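Local coordinates for protein probable AP endonuclease (African swine fever virus, PDB 6KI3) that probably cleaves DNA on the 5' side of abasic sites as a zinc-dependent repair endonuclease and also removes mismatched 3' ends as an exonuclease, at residues A[116-121]-A[221-226]; A[128-133]-A[165-170]; A[181-186]-A[206-211]; A[215-220]-A[263-268]. All blocks are in the same frame, centred on the assembly; numbering follows the deposited sequence.

Contact 1 of 4, residues A[116-121]-A[221-226]; sequences GLVLHL and MFHLND. With ZN (zinc ion), chain J; ZN (zinc ion), chain K.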
loop_
_atom_site.group_PDB
_atom_site.type_symbol
_atom_site.label_atom_id
_atom_site.label_comp_id
_atom_site.label_asym_id
_atom_site.label_seq_id
_atom_site.Cartn_x
_atom_site.Cartn_y
_atom_site.Cartn_z
ATOM N N GLY A 116 3.940 0.316 9.544
ATOM C CA GLY A 116 3.813 -1.043 9.054
ATOM C C GLY A 116 4.779 -1.345 7.931
ATOM O O GLY A 116 5.532 -0.482 7.472
ATOM N N LEU A 117 4.741 -2.603 7.493
ATOM C CA LEU A 117 5.568 -3.096 6.400
ATOM C C LEU A 117 4.703 -3.915 5.454
ATOM O O LEU A 117 4.037 -4.863 5.882
ATOM C CB LEU A 117 6.733 -3.946 6.918
ATOM C CG LEU A 117 7.769 -4.382 5.879
ATOM C CD1 LEU A 117 8.611 -3.199 5.425
ATOM C CD2 LEU A 117 8.651 -5.495 6.427
ATOM N N VAL A 118 4.716 -3.551 4.175
ATOM C CA VAL A 118 3.909 -4.226 3.166
ATOM C C VAL A 118 4.709 -5.374 2.567
ATOM O O VAL A 118 5.830 -5.176 2.080
ATOM C CB VAL A 118 3.458 -3.244 2.072
ATOM C CG1 VAL A 118 2.615 -3.965 1.029
ATOM C CG2 VAL A 118 2.686 -2.084 2.682
ATOM N N LEU A 119 4.137 -6.573 2.601
ATOM C CA LEU A 119 4.702 -7.739 1.941
ATOM C C LEU A 119 3.716 -8.253 0.902
ATOM O O LEU A 119 2.497 -8.168 1.082
ATOM C CB LEU A 119 5.037 -8.854 2.942
ATOM C CG LEU A 119 6.073 -8.524 4.020
ATOM C CD1 LEU A 119 6.465 -9.773 4.797
ATOM C CD2 LEU A 119 7.295 -7.860 3.408
ATOM N N HIS A 120 4.253 -8.787 -0.192
ATOM C CA HIS A 120 3.434 -9.267 -1.296
ATOM C C HIS A 120 3.032 -10.716 -1.065
ATOM O O HIS A 120 3.885 -11.575 -0.824
ATOM C CB HIS A 120 4.182 -9.135 -2.621
ATOM C CG HIS A 120 4.242 -7.734 -3.138
ATOM N ND1 HIS A 120 4.847 -7.404 -4.332
ATOM C CD2 HIS A 120 3.768 -6.574 -2.624
ATOM C CE1 HIS A 120 4.744 -6.103 -4.530
ATOM N NE2 HIS A 120 4.093 -5.576 -3.508
ATOM N N LEU A 121 1.730 -10.979 -1.141
ATOM C CA LEU A 121 1.242 -12.347 -1.070
ATOM C C LEU A 121 1.698 -13.129 -2.293
ATOM O O LEU A 121 1.760 -12.597 -3.404
ATOM C CB LEU A 121 -0.283 -12.367 -0.976
ATOM C CG LEU A 121 -0.904 -11.933 0.350
ATOM C CD1 LEU A 121 -2.412 -11.820 0.213
ATOM C CD2 LEU A 121 -0.536 -12.918 1.448
ATOM N N MET A 221 -5.412 -1.262 4.905
ATOM C CA MET A 221 -4.915 -0.101 4.181
ATOM C C MET A 221 -5.150 -0.313 2.691
ATOM O O MET A 221 -5.446 -1.422 2.239
ATOM C CB MET A 221 -3.427 0.149 4.460
ATOM C CG MET A 221 -2.500 -0.896 3.867
ATOM S SD MET A 221 -0.767 -0.438 4.026
ATOM C CE MET A 221 -0.671 0.927 2.870
ATOM N N PHE A 222 -5.008 0.762 1.918
ATOM C CA PHE A 222 -5.369 0.740 0.508
ATOM C C PHE A 222 -4.279 1.346 -0.362
ATOM O O PHE A 222 -3.640 2.334 0.014
ATOM C CB PHE A 222 -6.680 1.490 0.262
ATOM C CG PHE A 222 -7.895 0.725 0.680
ATOM C CD1 PHE A 222 -8.380 0.824 1.971
ATOM C CD2 PHE A 222 -8.550 -0.100 -0.219
ATOM C CE1 PHE A 222 -9.497 0.118 2.358
ATOM C CE2 PHE A 222 -9.671 -0.810 0.162
ATOM C CZ PHE A 222 -10.145 -0.701 1.453
ATOM N N HIS A 223 -4.082 0.739 -1.529
ATOM C CA HIS A 223 -3.312 1.316 -2.625
ATOM C C HIS A 223 -4.308 1.728 -3.703
ATOM O O HIS A 223 -4.873 0.871 -4.390
ATOM C CB HIS A 223 -2.290 0.322 -3.171
ATOM C CG HIS A 223 -1.139 0.063 -2.251
ATOM N ND1 HIS A 223 -0.272 -0.994 -2.426
ATOM C CD2 HIS A 223 -0.706 0.727 -1.154
ATOM C CE1 HIS A 223 0.644 -0.972 -1.474
ATOM N NE2 HIS A 223 0.402 0.061 -0.688
ATOM N N LEU A 224 -4.535 3.034 -3.840
ATOM C CA LEU A 224 -5.509 3.561 -4.797
ATOM C C LEU A 224 -4.821 3.720 -6.146
ATOM O O LEU A 224 -4.235 4.760 -6.451
ATOM C CB LEU A 224 -6.094 4.879 -4.306
ATOM C CG LEU A 224 -6.873 4.831 -2.990
ATOM C CD1 LEU A 224 -7.594 6.150 -2.745
ATOM C CD2 LEU A 224 -7.853 3.668 -2.986
ATOM N N ASN A 225 -4.901 2.678 -6.969
ATOM C CA ASN A 225 -4.244 2.656 -8.268
ATOM C C ASN A 225 -5.240 2.259 -9.345
ATOM O O ASN A 225 -5.921 1.235 -9.220
ATOM C CB ASN A 225 -3.061 1.681 -8.282
ATOM C CG ASN A 225 -2.025 2.000 -7.225
ATOM O OD1 ASN A 225 -1.774 3.164 -6.915
ATOM N ND2 ASN A 225 -1.413 0.962 -6.668
ATOM N N ASP A 226 -5.326 3.069 -10.394
ATOM C CA ASP A 226 -5.966 2.628 -11.620
ATOM C C ASP A 226 -5.014 1.703 -12.372
ATOM O O ASP A 226 -3.811 1.659 -12.100
ATOM C CB ASP A 226 -6.360 3.827 -12.485
ATOM C CG ASP A 226 -7.548 3.537 -13.383
ATOM O OD1 ASP A 226 -7.632 2.412 -13.917
ATOM O OD2 ASP A 226 -8.399 4.437 -13.555
HETATM ZN ZN ZN J . 0.793 -1.816 -4.338
HETATM ZN ZN ZN K . 3.304 -3.591 -3.465
#

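Contact 2 of 4, residues A[128-133]-A[165-170]; sequences LIVEGL and KELFLR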
loop_
_atom_site.group_PDB
_atom_site.type_symbol
_atom_site.label_atom_id
_atom_site.label_comp_id
_atom_site.label_asym_id
_atom_site.label_seq_id
_atom_site.Cartn_x
_atom_site.Cartn_y
_atom_site.Cartn_z
ATOM N N LEU A 128 0.841 -22.545 3.294
ATOM C CA LEU A 128 2.231 -22.137 3.118
ATOM C C LEU A 128 2.430 -20.665 3.454
ATOM O O LEU A 128 3.524 -20.271 3.875
ATOM C CB LEU A 128 2.687 -22.427 1.688
ATOM N N ILE A 129 1.392 -19.842 3.277
ATOM C CA ILE A 129 1.491 -18.427 3.629
ATOM C C ILE A 129 1.673 -18.268 5.132
ATOM O O ILE A 129 2.611 -17.609 5.597
ATOM C CB ILE A 129 0.252 -17.660 3.134
ATOM C CG1 ILE A 129 0.224 -17.599 1.606
ATOM C CG2 ILE A 129 0.227 -16.258 3.724
ATOM C CD1 ILE A 129 1.157 -16.560 1.021
ATOM N N VAL A 130 0.773 -18.869 5.915
ATOM C CA VAL A 130 0.844 -18.742 7.367
ATOM C C VAL A 130 2.099 -19.417 7.913
ATOM O O VAL A 130 2.624 -19.011 8.958
ATOM C CB VAL A 130 -0.437 -19.311 8.009
ATOM C CG1 VAL A 130 -0.437 -19.083 9.516
ATOM C CG2 VAL A 130 -1.669 -18.680 7.379
ATOM N N GLU A 131 2.607 -20.443 7.224
ATOM C CA GLU A 131 3.844 -21.084 7.660
ATOM C C GLU A 131 5.012 -20.106 7.621
ATOM O O GLU A 131 5.721 -19.927 8.618
ATOM C CB GLU A 131 4.140 -22.304 6.791
ATOM C CG GLU A 131 5.501 -22.920 7.050
ATOM C CD GLU A 131 5.774 -24.131 6.175
ATOM O OE1 GLU A 131 5.105 -25.168 6.359
ATOM O OE2 GLU A 131 6.648 -24.051 5.284
ATOM N N GLY A 132 5.224 -19.460 6.473
ATOM C CA GLY A 132 6.280 -18.468 6.380
ATOM C C GLY A 132 6.069 -17.290 7.308
ATOM O O GLY A 132 7.036 -16.707 7.809
ATOM N N LEU A 133 4.808 -16.924 7.556
ATOM C CA LEU A 133 4.521 -15.829 8.477
ATOM C C LEU A 133 4.900 -16.193 9.907
ATOM O O LEU A 133 5.396 -15.344 10.657
ATOM C CB LEU A 133 3.043 -15.449 8.401
ATOM C CG LEU A 133 2.608 -14.600 7.207
ATOM C CD1 LEU A 133 1.130 -14.254 7.307
ATOM C CD2 LEU A 133 3.453 -13.340 7.117
ATOM N N LYS A 165 -11.012 -14.309 2.950
ATOM C CA LYS A 165 -11.544 -14.798 4.220
ATOM C C LYS A 165 -10.873 -16.100 4.637
ATOM O O LYS A 165 -10.606 -16.317 5.825
ATOM C CB LYS A 165 -13.058 -14.983 4.121
ATOM N N GLU A 166 -10.573 -16.947 3.685
ATOM C CA GLU A 166 -9.925 -18.184 3.989
ATOM C C GLU A 166 -8.551 -17.951 4.576
ATOM O O GLU A 166 -8.223 -18.526 5.588
ATOM C CB GLU A 166 -9.840 -19.060 2.740
ATOM C CG GLU A 166 -9.109 -20.371 2.934
ATOM C CD GLU A 166 -8.757 -21.129 1.667
ATOM O OE1 GLU A 166 -7.942 -22.026 1.801
ATOM O OE2 GLU A 166 -9.246 -20.861 0.559
ATOM N N LEU A 167 -7.783 -17.040 3.992
ATOM C CA LEU A 167 -6.419 -16.783 4.444
ATOM C C LEU A 167 -6.399 -16.232 5.864
ATOM O O LEU A 167 -5.707 -16.764 6.739
ATOM C CB LEU A 167 -5.724 -15.815 3.486
ATOM C CG LEU A 167 -4.421 -15.202 4.003
ATOM C CD1 LEU A 167 -3.364 -16.277 4.210
ATOM C CD2 LEU A 167 -3.917 -14.119 3.060
ATOM N N PHE A 168 -7.153 -15.160 6.112
ATOM C CA PHE A 168 -7.073 -14.490 7.403
ATOM C C PHE A 168 -7.698 -15.302 8.529
ATOM O O PHE A 168 -7.352 -15.080 9.694
ATOM C CB PHE A 168 -7.722 -13.107 7.315
ATOM C CG PHE A 168 -6.779 -12.032 6.857
ATOM C CD1 PHE A 168 -6.536 -11.828 5.508
ATOM C CD2 PHE A 168 -6.125 -11.230 7.778
ATOM C CE1 PHE A 168 -5.665 -10.842 5.087
ATOM C CE2 PHE A 168 -5.253 -10.242 7.364
ATOM C CZ PHE A 168 -5.021 -10.048 6.017
ATOM N N LEU A 169 -8.610 -16.228 8.222
ATOM C CA LEU A 169 -9.126 -17.106 9.268
ATOM C C LEU A 169 -8.074 -18.122 9.688
ATOM O O LEU A 169 -7.918 -18.408 10.881
ATOM C CB LEU A 169 -10.400 -17.807 8.801
ATOM C CG LEU A 169 -11.117 -18.610 9.889
ATOM C CD1 LEU A 169 -12.545 -18.121 10.076
ATOM C CD2 LEU A 169 -11.090 -20.096 9.566
ATOM N N ARG A 170 -7.341 -18.673 8.720
ATOM C CA ARG A 170 -6.190 -19.503 9.050
ATOM C C ARG A 170 -5.137 -18.704 9.807
ATOM O O ARG A 170 -4.386 -19.268 10.611
ATOM C CB ARG A 170 -5.600 -20.102 7.773
ATOM C CG ARG A 170 -4.593 -21.206 8.011
ATOM C CD ARG A 170 -4.245 -21.910 6.713
ATOM N NE ARG A 170 -3.424 -23.093 6.947
ATOM C CZ ARG A 170 -3.913 -24.304 7.186
ATOM N NH1 ARG A 170 -5.224 -24.496 7.228
ATOM N NH2 ARG A 170 -3.090 -25.326 7.387
#

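Contact 3 of 4, residues A[181-186]-A[206-211]; sequences LCIDTA and RSLENI. With ZN (zinc ion), chain J.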
loop_
_atom_site.group_PDB
_atom_site.type_symbol
_atom_site.label_atom_id
_atom_site.label_comp_id
_atom_site.label_asym_id
_atom_site.label_seq_id
_atom_site.Cartn_x
_atom_site.Cartn_y
_atom_site.Cartn_z
ATOM N N LEU A 181 -4.112 -6.174 6.201
ATOM C CA LEU A 181 -4.428 -6.392 4.796
ATOM C C LEU A 181 -4.211 -5.100 4.025
ATOM O O LEU A 181 -4.647 -4.030 4.464
ATOM C CB LEU A 181 -5.872 -6.873 4.625
ATOM C CG LEU A 181 -6.441 -6.850 3.205
ATOM C CD1 LEU A 181 -5.732 -7.864 2.321
ATOM C CD2 LEU A 181 -7.942 -7.101 3.218
ATOM N N CYS A 182 -3.535 -5.202 2.885
ATOM C CA CYS A 182 -3.365 -4.088 1.962
ATOM C C CYS A 182 -4.091 -4.425 0.668
ATOM O O CYS A 182 -3.746 -5.401 -0.006
ATOM C CB CYS A 182 -1.887 -3.805 1.695
ATOM S SG CYS A 182 -1.603 -2.406 0.585
ATOM N N ILE A 183 -5.095 -3.625 0.329
ATOM C CA ILE A 183 -5.916 -3.850 -0.854
ATOM C C ILE A 183 -5.413 -2.922 -1.952
ATOM O O ILE A 183 -5.620 -1.705 -1.896
ATOM C CB ILE A 183 -7.403 -3.616 -0.561
ATOM C CG1 ILE A 183 -7.896 -4.606 0.495
ATOM C CG2 ILE A 183 -8.227 -3.743 -1.834
ATOM C CD1 ILE A 183 -9.318 -4.359 0.937
ATOM N N ASP A 184 -4.744 -3.494 -2.950
ATOM C CA ASP A 184 -4.295 -2.756 -4.124
ATOM C C ASP A 184 -5.347 -2.939 -5.212
ATOM O O ASP A 184 -5.522 -4.044 -5.738
ATOM C CB ASP A 184 -2.920 -3.240 -4.583
ATOM C CG ASP A 184 -2.256 -2.280 -5.554
ATOM O OD1 ASP A 184 -2.931 -1.808 -6.492
ATOM O OD2 ASP A 184 -1.054 -1.989 -5.373
ATOM N N THR A 185 -6.049 -1.852 -5.543
ATOM C CA THR A 185 -7.172 -1.943 -6.473
ATOM C C THR A 185 -6.718 -2.371 -7.864
ATOM O O THR A 185 -7.421 -3.119 -8.551
ATOM C CB THR A 185 -7.910 -0.604 -6.540
ATOM O OG1 THR A 185 -6.993 0.432 -6.917
ATOM C CG2 THR A 185 -8.522 -0.267 -5.189
ATOM N N ALA A 186 -5.545 -1.904 -8.299
ATOM C CA ALA A 186 -5.019 -2.316 -9.595
ATOM C C ALA A 186 -4.695 -3.803 -9.643
ATOM O O ALA A 186 -4.687 -4.388 -10.731
ATOM C CB ALA A 186 -3.768 -1.505 -9.941
ATOM N N ARG A 206 -18.736 -4.535 0.564
ATOM C CA ARG A 206 -19.684 -5.020 1.562
ATOM C C ARG A 206 -19.304 -6.412 2.044
ATOM O O ARG A 206 -19.386 -6.706 3.243
ATOM C CB ARG A 206 -21.102 -5.016 0.991
ATOM N N SER A 207 -18.883 -7.285 1.125
ATOM C CA SER A 207 -18.395 -8.600 1.522
ATOM C C SER A 207 -17.137 -8.491 2.373
ATOM O O SER A 207 -16.853 -9.383 3.180
ATOM C CB SER A 207 -18.129 -9.458 0.285
ATOM O OG SER A 207 -17.150 -8.858 -0.546
ATOM N N LEU A 208 -16.373 -7.409 2.205
ATOM C CA LEU A 208 -15.207 -7.184 3.051
ATOM C C LEU A 208 -15.622 -6.862 4.480
ATOM O O LEU A 208 -15.087 -7.432 5.438
ATOM C CB LEU A 208 -14.349 -6.057 2.475
ATOM C CG LEU A 208 -13.174 -5.628 3.355
ATOM C CD1 LEU A 208 -12.184 -6.771 3.521
ATOM C CD2 LEU A 208 -12.492 -4.394 2.788
ATOM N N GLU A 209 -16.575 -5.940 4.645
ATOM C CA GLU A 209 -17.040 -5.602 5.985
ATOM C C GLU A 209 -17.736 -6.782 6.649
ATOM O O GLU A 209 -17.719 -6.900 7.878
ATOM C CB GLU A 209 -17.978 -4.396 5.931
ATOM C CG GLU A 209 -17.407 -3.201 5.187
ATOM C CD GLU A 209 -17.389 -1.943 6.033
ATOM O OE1 GLU A 209 -16.789 -1.971 7.128
ATOM O OE2 GLU A 209 -17.973 -0.927 5.601
ATOM N N ASN A 210 -18.340 -7.671 5.857
ATOM C CA ASN A 210 -19.015 -8.842 6.406
ATOM C C ASN A 210 -18.054 -9.868 6.995
ATOM O O ASN A 210 -18.520 -10.881 7.529
ATOM C CB ASN A 210 -19.881 -9.505 5.332
ATOM C CG ASN A 210 -21.152 -8.726 5.044
ATOM O OD1 ASN A 210 -21.551 -7.855 5.817
ATOM N ND2 ASN A 210 -21.799 -9.043 3.928
ATOM N N ILE A 211 -16.743 -9.647 6.909
ATOM C CA ILE A 211 -15.772 -10.529 7.548
ATOM C C ILE A 211 -14.853 -9.698 8.434
ATOM O O ILE A 211 -13.677 -10.033 8.620
ATOM C CB ILE A 211 -14.972 -11.344 6.512
ATOM C CG1 ILE A 211 -14.158 -10.428 5.597
ATOM C CG2 ILE A 211 -15.903 -12.218 5.683
ATOM C CD1 ILE A 211 -13.203 -11.175 4.695
HETATM ZN ZN ZN J . 0.793 -1.816 -4.338
#

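Contact 4 of 4, residues A[215-220]-A[263-268]; sequences IPPSHI and VEYITR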
loop_
_atom_site.group_PDB
_atom_site.type_symbol
_atom_site.label_atom_id
_atom_site.label_comp_id
_atom_site.label_asym_id
_atom_site.label_seq_id
_atom_site.Cartn_x
_atom_site.Cartn_y
_atom_site.Cartn_z
ATOM N N ILE A 215 -10.739 -9.867 9.605
ATOM C CA ILE A 215 -9.831 -8.796 9.208
ATOM C C ILE A 215 -10.542 -7.472 9.467
ATOM O O ILE A 215 -11.299 -6.984 8.612
ATOM C CB ILE A 215 -9.374 -8.956 7.746
ATOM C CG1 ILE A 215 -8.615 -7.714 7.265
ATOM C CG2 ILE A 215 -10.546 -9.318 6.829
ATOM C CD1 ILE A 215 -7.350 -7.429 8.045
ATOM N N PRO A 216 -10.357 -6.868 10.641
ATOM C CA PRO A 216 -11.082 -5.642 10.955
ATOM C C PRO A 216 -10.547 -4.474 10.148
ATOM O O PRO A 216 -9.366 -4.458 9.758
ATOM C CB PRO A 216 -10.828 -5.449 12.458
ATOM C CG PRO A 216 -9.544 -6.163 12.710
ATOM C CD PRO A 216 -9.540 -7.337 11.776
ATOM N N PRO A 217 -11.377 -3.464 9.873
ATOM C CA PRO A 217 -10.905 -2.313 9.086
ATOM C C PRO A 217 -9.807 -1.515 9.766
ATOM O O PRO A 217 -9.138 -0.718 9.097
ATOM C CB PRO A 217 -12.174 -1.472 8.896
ATOM C CG PRO A 217 -13.080 -1.894 10.009
ATOM C CD PRO A 217 -12.800 -3.346 10.233
ATOM N N SER A 218 -9.598 -1.697 11.071
ATOM C CA SER A 218 -8.466 -1.056 11.729
ATOM C C SER A 218 -7.137 -1.572 11.197
ATOM O O SER A 218 -6.126 -0.867 11.295
ATOM C CB SER A 218 -8.545 -1.273 13.241
ATOM O OG SER A 218 -8.477 -2.654 13.557
ATOM N N HIS A 219 -7.119 -2.779 10.636
ATOM C CA HIS A 219 -5.923 -3.391 10.068
ATOM C C HIS A 219 -6.017 -3.501 8.549
ATOM O O HIS A 219 -5.543 -4.468 7.950
ATOM C CB HIS A 219 -5.677 -4.767 10.682
ATOM C CG HIS A 219 -5.176 -4.720 12.091
ATOM N ND1 HIS A 219 -5.889 -4.138 13.118
ATOM C CD2 HIS A 219 -4.033 -5.188 12.647
ATOM C CE1 HIS A 219 -5.206 -4.247 14.243
ATOM N NE2 HIS A 219 -4.076 -4.880 13.984
ATOM N N ILE A 220 -6.634 -2.511 7.906
ATOM C CA ILE A 220 -6.809 -2.499 6.458
ATOM C C ILE A 220 -6.279 -1.180 5.913
ATOM O O ILE A 220 -6.647 -0.107 6.406
ATOM C CB ILE A 220 -8.283 -2.697 6.055
ATOM C CG1 ILE A 220 -8.762 -4.100 6.438
ATOM C CG2 ILE A 220 -8.465 -2.462 4.565
ATOM C CD1 ILE A 220 -10.188 -4.401 6.012
ATOM N N VAL A 263 -13.438 5.415 -1.734
ATOM C CA VAL A 263 -13.149 6.611 -0.951
ATOM C C VAL A 263 -14.096 6.714 0.240
ATOM O O VAL A 263 -13.698 7.137 1.332
ATOM C CB VAL A 263 -13.218 7.862 -1.847
ATOM C CG1 VAL A 263 -13.052 9.129 -1.022
ATOM C CG2 VAL A 263 -12.156 7.789 -2.932
ATOM N N GLU A 264 -15.357 6.318 0.055
ATOM C CA GLU A 264 -16.322 6.388 1.148
ATOM C C GLU A 264 -15.990 5.386 2.248
ATOM O O GLU A 264 -16.138 5.692 3.437
ATOM C CB GLU A 264 -17.736 6.159 0.616
ATOM C CG GLU A 264 -18.302 7.333 -0.173
ATOM C CD GLU A 264 -19.695 7.058 -0.710
ATOM O OE1 GLU A 264 -19.985 5.888 -1.040
ATOM O OE2 GLU A 264 -20.502 8.008 -0.795
ATOM N N TYR A 265 -15.545 4.183 1.876
ATOM C CA TYR A 265 -15.142 3.207 2.884
ATOM C C TYR A 265 -13.881 3.659 3.609
ATOM O O TYR A 265 -13.773 3.507 4.832
ATOM C CB TYR A 265 -14.933 1.837 2.237
ATOM C CG TYR A 265 -14.289 0.809 3.143
ATOM C CD1 TYR A 265 -12.907 0.682 3.214
ATOM C CD2 TYR A 265 -15.061 -0.042 3.921
ATOM C CE1 TYR A 265 -12.317 -0.251 4.039
ATOM C CE2 TYR A 265 -14.476 -0.983 4.746
ATOM C CZ TYR A 265 -13.104 -1.082 4.801
ATOM O OH TYR A 265 -12.511 -2.014 5.620
ATOM N N ILE A 266 -12.913 4.205 2.870
ATOM C CA ILE A 266 -11.692 4.712 3.488
ATOM C C ILE A 266 -12.018 5.852 4.445
ATOM O O ILE A 266 -11.411 5.981 5.515
ATOM C CB ILE A 266 -10.692 5.146 2.400
ATOM C CG1 ILE A 266 -10.154 3.923 1.656
ATOM C CG2 ILE A 266 -9.549 5.953 2.998
ATOM C CD1 ILE A 266 -9.371 4.266 0.411
ATOM N N THR A 267 -12.995 6.686 4.084
ATOM C CA THR A 267 -13.397 7.786 4.956
ATOM C C THR A 267 -14.057 7.273 6.230
ATOM O O THR A 267 -13.645 7.628 7.340
ATOM C CB THR A 267 -14.340 8.727 4.204
ATOM O OG1 THR A 267 -13.604 9.455 3.211
ATOM C CG2 THR A 267 -14.995 9.708 5.160
ATOM N N ARG A 268 -15.079 6.426 6.088
ATOM C CA ARG A 268 -15.840 5.950 7.237
ATOM C C ARG A 268 -15.029 5.065 8.172
ATOM O O ARG A 268 -15.476 4.814 9.295
ATOM C CB ARG A 268 -17.083 5.189 6.767
#

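Contact 1 of 4, residues A[116-121]-A[221-226]
Val-118 and Met-221 meet obliquely in the closed interior of the protein, where CG2 of Val-118 lies 4.1 Å from SD of Met-221. The thioether is a soft, apolar partner, and this is van der Waals contact alone. Met-221 sends CG between its own backbone N and carbonyl carbon (chi1 69°), runs straight through CG and SD, then bends at the last torsion (chi3 -70°), which leaves the sulfur nearest the valine and the terminal methyl slightly farther off. The second branch, Val-118 CG1, points to a different neighbour: it comes obliquely to the His-223 ring, 4.4 Å from CE1. One valine thus spans two alternate residues of the facing strand. The backbones stay far apart, Val-118 CA and Met-221 CA being 9.8 Å from each other, because strands 116-120 and 220-227 are not neighbours in the sheet. They face each other across the inside of a TIM barrel, with strands 143-147 and 179-184 coming between them around the wall. Towards the C-terminal ends of both strands the apolar filling gives way to metal. His-223 ND1 binds one zinc ion at 2.3 Å, while its other ring nitrogen, NE2, is hydrogen-bonded to Gln-48, and the two attachments together fix the ring's rotation. His-120 NE2 takes a second zinc at 2.1 Å. Glu-147 links the two metals by giving one carboxylate oxygen to each; His-83 completes the protein side of the second, and Asp-184 with Glu-276 that of the first. A DNA phosphate group also coordinates each ion.

Contact 2 of 4, residues A[128-133]-A[165-170]
Ile-129 lays its CG2 methyl against CD1 of Leu-167 at 3.6 Å, the two side chains crossing at about a right angle. The isoleucine puts CG2 trans to the backbone N, with CG1 trans to the carbonyl carbon (chi1 -68°), so the short branch makes the contact; CB follows close behind, 4.0 Å from Leu-167 CD1. That same leucine methyl also lies 4.3 Å from CG2 of Val-130 and so serves two successive residues of the facing helix. These helices, 126-134 and 161-174, belong to the outer layer of the (beta/alpha)8 barrel, with strand 143-147 between them in the sequence. Their short segments run broadly in the same direction at 38°, with axes 10.0 Å apart at closest approach. Further along, nearer the surface, Val-130 meets Arg-170: CG2 of the valine sits 3.9 Å from CG of the arginine, with Arg-170 CD just beyond at 4.2 Å. The arginine chain is extended from CG to NE, which draws its methylene groups obliquely past the valine and carries the guanidinium beyond it. Pro-126 and Tyr-158 also pack on Leu-167, and Trp-91 on Ile-129.

Contact 3 of 4, residues A[181-186]-A[206-211]
Asp-184 OD1 is gripped by two donors. The backbone N of Ala-186 reaches it at 3.2 Å, a weak and bent bond with an N-H...O angle of 125° that caps the first turn of helix 185-190, and the side-chain amide of Asn-225 supplies the second. The other carboxylate oxygen, OD2, binds a zinc ion at 2.1 Å. With CG swung trans to the backbone N (chi1 -165°), the group faces the metal while its remaining oxygen lies by the helix start, so capping and amide bonds probably orient the ligand as second-shell partners. Glu-147, His-223 and Glu-276 share this zinc, along with a DNA phosphate.

On the other side of the strand the chain turns apolar. Ile-183 and Leu-208 reach toward each other tip to tip, CD1 of the isoleucine meeting CD2 of the leucine at 3.7 Å. The isoleucine is fully stretched along CG1 (chi2 175°), which carries its terminal methyl out to meet the leucine's, the two side chains together spanning backbones whose nearest CA atoms, those of Ile-183 and Leu-208, are 10.6 Å apart. The leucine's other methyl, CD1, approaches CD2 of Leu-181 more loosely at 4.3 Å. One leucine near the end of helix 198-209 therefore covers two residues that alternate along the strand, both with side chains on its outer side. Met-161 and Tyr-265 flank the same leucine. Alternation of this kind, with metal ligands at the C-terminal mouth and branched aliphatics under the surrounding helices, is typical of a TIM-barrel strand, here in the endonuclease IV type of zinc site.

Contact 4 of 4, residues A[215-220]-A[263-268]
Tyr-265 leaves its helix with CG trans to the backbone N (chi1 170°), so that from CB onward the ring projects away from the helix and toward loop 215-220. The ring carbons on one flank come first: CE1 lies 4.5 Å from CG2 of Ile-220, which sits at the ring's edge, near its plane. Next is CZ, 4.2 Å from CB of Pro-217, a carbon that approaches obliquely. At the tip the hydroxyl oxygen OH touches both residues, 3.3 Å from Pro-217 CB and 3.4 Å from Ile-220 CD1. Both are contacts with carbon, and no hydrogen bond crosses between the segments. Ile-220 and the tyrosine cross at about a right angle, the isoleucine holding CG1 trans to its carbonyl carbon and running straight on (chi2 -177°) so that CD1 ends beside the phenolic oxygen.

Polar bonds instead hold each segment internally. The loop makes a short 3-10 turn, closed by His-219 N bonding to Pro-216 O at 2.9 Å. Ser-218 OG lies in the plane of the His-219 ring at its edge, 3.0 Å from ND1, in a hydrogen bond whose donor may be either. In the helix, Thr-267 OG1 folds back on Val-263 O at 3.0 Å, opposite in face to the backbone bond that Thr-267 N gives the same oxygen.

Around Tyr-265 stand the rings of Phe-222 and His-269, with Leu-208 and Glu-209 of helix 198-209 alongside. Tyr-265 thus carries helix 258-269 onto helix 198-209 and the start of strand 220-227, on the outside of the barrel wall.

Contact 1 crosses the barrel interior close to the metals; contact 2 lies within the helical coat, while contacts 3 and 4 join that coat to the barrel wall. Contacts 1 and 3 share a zinc ion, and strand 179-184 pairs directly with strand 220-227, with Met-221 N 2.9 Å from Leu-181 O. Contact 2 lies farther out, its centre about 17 Å from that of contact 1, yet Leu-121 CD2 reaches Leu-167 CD2 at 3.9 Å. Contacts 3 and 4 have centres only about 8 Å apart and meet where Leu-208 CD2 lies 3.7 Å from Tyr-265 OH. Phe-222 CE1, 3.3 Å from Tyr-265 CE1, ties contact 4 to the strand that carries His-223 to the active site.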